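Local coordinates for protein PA1221 (Pseudomonas aeruginosa, PDB 4DG8) that binds adenosine monophosphate in a domain of the AMP-binding (ANL) family and probably also carries a phosphopantetheine attachment site, at residues Glu330-Gly336 with Arg411-Ile415. Numbering follows the deposited sequence.
Sequences EDDIPIG and RLRFI. With AMP (adenosine monophosphate), chain B.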
loop_
_atom_site.group_PDB
_atom_site.type_symbol
_atom_site.label_atom_id
_atom_site.label_comp_id
_atom_site.label_asym_id
_atom_site.label_seq_id
_atom_site.Cartn_x
_atom_site.Cartn_y
_atom_site.Cartn_z
ATOM N N GLU A 330 -16.605 8.823 20.094
ATOM C CA GLU A 330 -17.504 8.400 19.021
ATOM C C GLU A 330 -17.451 6.891 18.789
ATOM O O GLU A 330 -16.554 6.211 19.305
ATOM C CB GLU A 330 -17.123 9.120 17.715
ATOM C CG GLU A 330 -17.012 10.646 17.828
ATOM C CD GLU A 330 -18.292 11.378 17.439
ATOM O OE1 GLU A 330 -19.293 10.707 17.114
ATOM O OE2 GLU A 330 -18.296 12.628 17.448
ATOM N N ASP A 331 -18.366 6.391 17.950
ATOM C CA ASP A 331 -18.461 4.961 17.642
ATOM C C ASP A 331 -17.406 4.599 16.604
ATOM O O ASP A 331 -17.075 3.435 16.428
ATOM C CB ASP A 331 -19.839 4.598 17.063
ATOM C CG ASP A 331 -20.925 4.425 18.124
ATOM O OD1 ASP A 331 -20.693 4.706 19.319
ATOM O OD2 ASP A 331 -22.042 4.015 17.732
ATOM N N ASP A 332 -16.907 5.607 15.894
ATOM C CA ASP A 332 -15.886 5.407 14.868
ATOM C C ASP A 332 -15.027 6.656 14.773
ATOM O O ASP A 332 -15.521 7.744 15.013
ATOM C CB ASP A 332 -16.542 5.172 13.501
ATOM C CG ASP A 332 -17.354 6.384 13.023
ATOM O OD1 ASP A 332 -18.481 6.576 13.530
ATOM O OD2 ASP A 332 -16.872 7.144 12.147
ATOM N N ILE A 333 -13.756 6.499 14.404
ATOM C CA ILE A 333 -12.886 7.648 14.136
ATOM C C ILE A 333 -13.161 8.147 12.723
ATOM O O ILE A 333 -13.078 7.360 11.776
ATOM C CB ILE A 333 -11.395 7.259 14.192
ATOM C CG1 ILE A 333 -11.056 6.565 15.519
ATOM C CG2 ILE A 333 -10.505 8.485 13.945
ATOM C CD1 ILE A 333 -11.345 7.411 16.756
ATOM N N PRO A 334 -13.488 9.450 12.570
ATOM C CA PRO A 334 -13.703 10.007 11.226
ATOM C C PRO A 334 -12.524 9.682 10.317
ATOM O O PRO A 334 -11.398 9.492 10.820
ATOM C CB PRO A 334 -13.754 11.526 11.475
ATOM C CG PRO A 334 -14.237 11.669 12.891
ATOM C CD PRO A 334 -13.655 10.462 13.632
ATOM N N ILE A 335 -12.785 9.546 9.015
ATOM C CA ILE A 335 -11.704 9.461 8.033
ATOM C C ILE A 335 -11.417 10.858 7.486
ATOM O O ILE A 335 -10.533 11.051 6.653
ATOM C CB ILE A 335 -11.977 8.452 6.890
ATOM C CG1 ILE A 335 -13.250 8.810 6.111
ATOM C CG2 ILE A 335 -12.034 7.024 7.453
ATOM C CD1 ILE A 335 -13.580 7.831 4.948
ATOM N N GLY A 336 -12.152 11.835 8.006
ATOM C CA GLY A 336 -11.844 13.240 7.777
ATOM C C GLY A 336 -12.167 13.838 6.421
ATOM O O GLY A 336 -13.296 13.724 5.924
ATOM N N ARG A 411 -17.095 16.116 8.028
ATOM C CA ARG A 411 -16.062 15.080 7.986
ATOM C C ARG A 411 -16.688 13.777 7.509
ATOM O O ARG A 411 -17.851 13.500 7.801
ATOM C CB ARG A 411 -15.437 14.864 9.368
ATOM C CG ARG A 411 -14.936 16.117 10.044
ATOM C CD ARG A 411 -14.444 15.809 11.458
ATOM N NE ARG A 411 -15.496 15.265 12.325
ATOM C CZ ARG A 411 -15.350 15.075 13.637
ATOM N NH1 ARG A 411 -14.207 15.395 14.236
ATOM N NH2 ARG A 411 -16.348 14.579 14.355
ATOM N N LEU A 412 -15.931 12.976 6.768
ATOM C CA LEU A 412 -16.447 11.684 6.329
ATOM C C LEU A 412 -16.328 10.609 7.409
ATOM O O LEU A 412 -15.336 10.533 8.138
ATOM C CB LEU A 412 -15.781 11.227 5.028
ATOM C CG LEU A 412 -16.243 11.962 3.764
ATOM C CD1 LEU A 412 -15.309 11.656 2.607
ATOM C CD2 LEU A 412 -17.681 11.606 3.403
ATOM N N ARG A 413 -17.370 9.793 7.501
ATOM C CA ARG A 413 -17.448 8.696 8.451
ATOM C C ARG A 413 -17.614 7.398 7.651
ATOM O O ARG A 413 -18.634 7.201 6.978
ATOM C CB ARG A 413 -18.639 8.932 9.376
ATOM C CG ARG A 413 -18.639 10.348 9.968
ATOM C CD ARG A 413 -17.454 10.551 10.930
ATOM N NE ARG A 413 -17.684 9.787 12.146
ATOM C CZ ARG A 413 -18.228 10.279 13.258
ATOM N NH1 ARG A 413 -18.581 11.563 13.344
ATOM N NH2 ARG A 413 -18.419 9.480 14.288
ATOM N N PHE A 414 -16.605 6.531 7.703
ATOM C CA PHE A 414 -16.587 5.320 6.883
ATOM C C PHE A 414 -17.651 4.306 7.321
ATOM O O PHE A 414 -17.788 3.988 8.505
ATOM C CB PHE A 414 -15.203 4.684 6.913
ATOM C CG PHE A 414 -15.066 3.481 6.030
ATOM C CD1 PHE A 414 -14.607 3.612 4.721
ATOM C CD2 PHE A 414 -15.382 2.217 6.508
ATOM C CE1 PHE A 414 -14.473 2.503 3.904
ATOM C CE2 PHE A 414 -15.245 1.102 5.698
ATOM C CZ PHE A 414 -14.795 1.244 4.391
ATOM N N ILE A 415 -18.407 3.793 6.359
ATOM C CA ILE A 415 -19.436 2.807 6.671
ATOM C C ILE A 415 -19.024 1.384 6.304
ATOM O O ILE A 415 -18.980 0.497 7.169
ATOM C CB ILE A 415 -20.796 3.171 6.050
ATOM C CG1 ILE A 415 -21.319 4.478 6.668
ATOM C CG2 ILE A 415 -21.796 2.034 6.259
ATOM C CD1 ILE A 415 -22.546 5.051 5.966
HETATM P P AMP B . -5.700 -0.631 -0.439
HETATM O O1P AMP B . -5.021 -1.983 -0.440
HETATM O O2P AMP B . -4.980 0.544 0.209
HETATM O O3P AMP B . -6.035 -0.315 -1.886
HETATM O "O5'" AMP B . -7.153 -0.765 0.189
HETATM C "C5'" AMP B . -8.085 0.293 0.079
HETATM C "C4'" AMP B . -9.370 -0.023 0.793
HETATM O "O4'" AMP B . -9.104 -0.324 2.189
HETATM C "C3'" AMP B . -10.388 1.102 0.842
HETATM O "O3'" AMP B . -11.138 1.217 -0.362
HETATM C "C2'" AMP B . -11.226 0.739 2.060
HETATM O "O2'" AMP B . -12.154 -0.289 1.736
HETATM C "C1'" AMP B . -10.164 0.157 2.997
HETATM N N9 AMP B . -9.621 1.177 3.924
HETATM C C8 AMP B . -8.427 1.798 3.773
HETATM N N7 AMP B . -8.193 2.683 4.773
HETATM C C5 AMP B . -9.253 2.659 5.595
HETATM C C6 AMP B . -9.650 3.356 6.849
HETATM N N6 AMP B . -8.850 4.275 7.419
HETATM N N1 AMP B . -10.844 3.037 7.406
HETATM C C2 AMP B . -11.644 2.112 6.834
HETATM N N3 AMP B . -11.344 1.443 5.702
HETATM C C4 AMP B . -10.187 1.658 5.038
HETATM O O HOH W 1 -15.830 14.268 17.090
HETATM O O HOH W 2 -15.240 6.615 10.239
#
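The loop 330-336 runs antiparallel to the start of strand 412-416 and joins it through a single bridge. Leu412 N donates to Gly336 O (2.9 Å), while Leu412 O accepts from Ile335 N (2.9 Å) and, weakly, from Gly336 N (3.4 Å). Ile335 and Gly336 thus both face Leu412, a classic beta bulge. Beyond it, a water links Phe414 N to Ile333 O and Asp332 OD2. Asp332 grips the Arg413 guanidinium in a bidentate salt bridge (OD2 to NE 2.8 Å, OD1 to NH2 3.0 Å); Glu330 OE1 adds a second, weakly hydrogen-bonded, to Arg413 NH2 (3.2 Å). Pro334 CG lies over a face of both arginine guanidiniums. Arg411 pairs mainly with Asp407, which also bridges Arg413, and with Asp327; a water links its NH2 to Glu330 OE2. Ile335 packs on Leu412 CB and Phe414 CB, and the Phe414 ring presents a face to the adenine (CZ to AMP N3 3.7 Å). Both buried arginines are thus paired with acidic residues, and backbone pairing ties the loop to the strand whose Phe414 lines the AMP pocket.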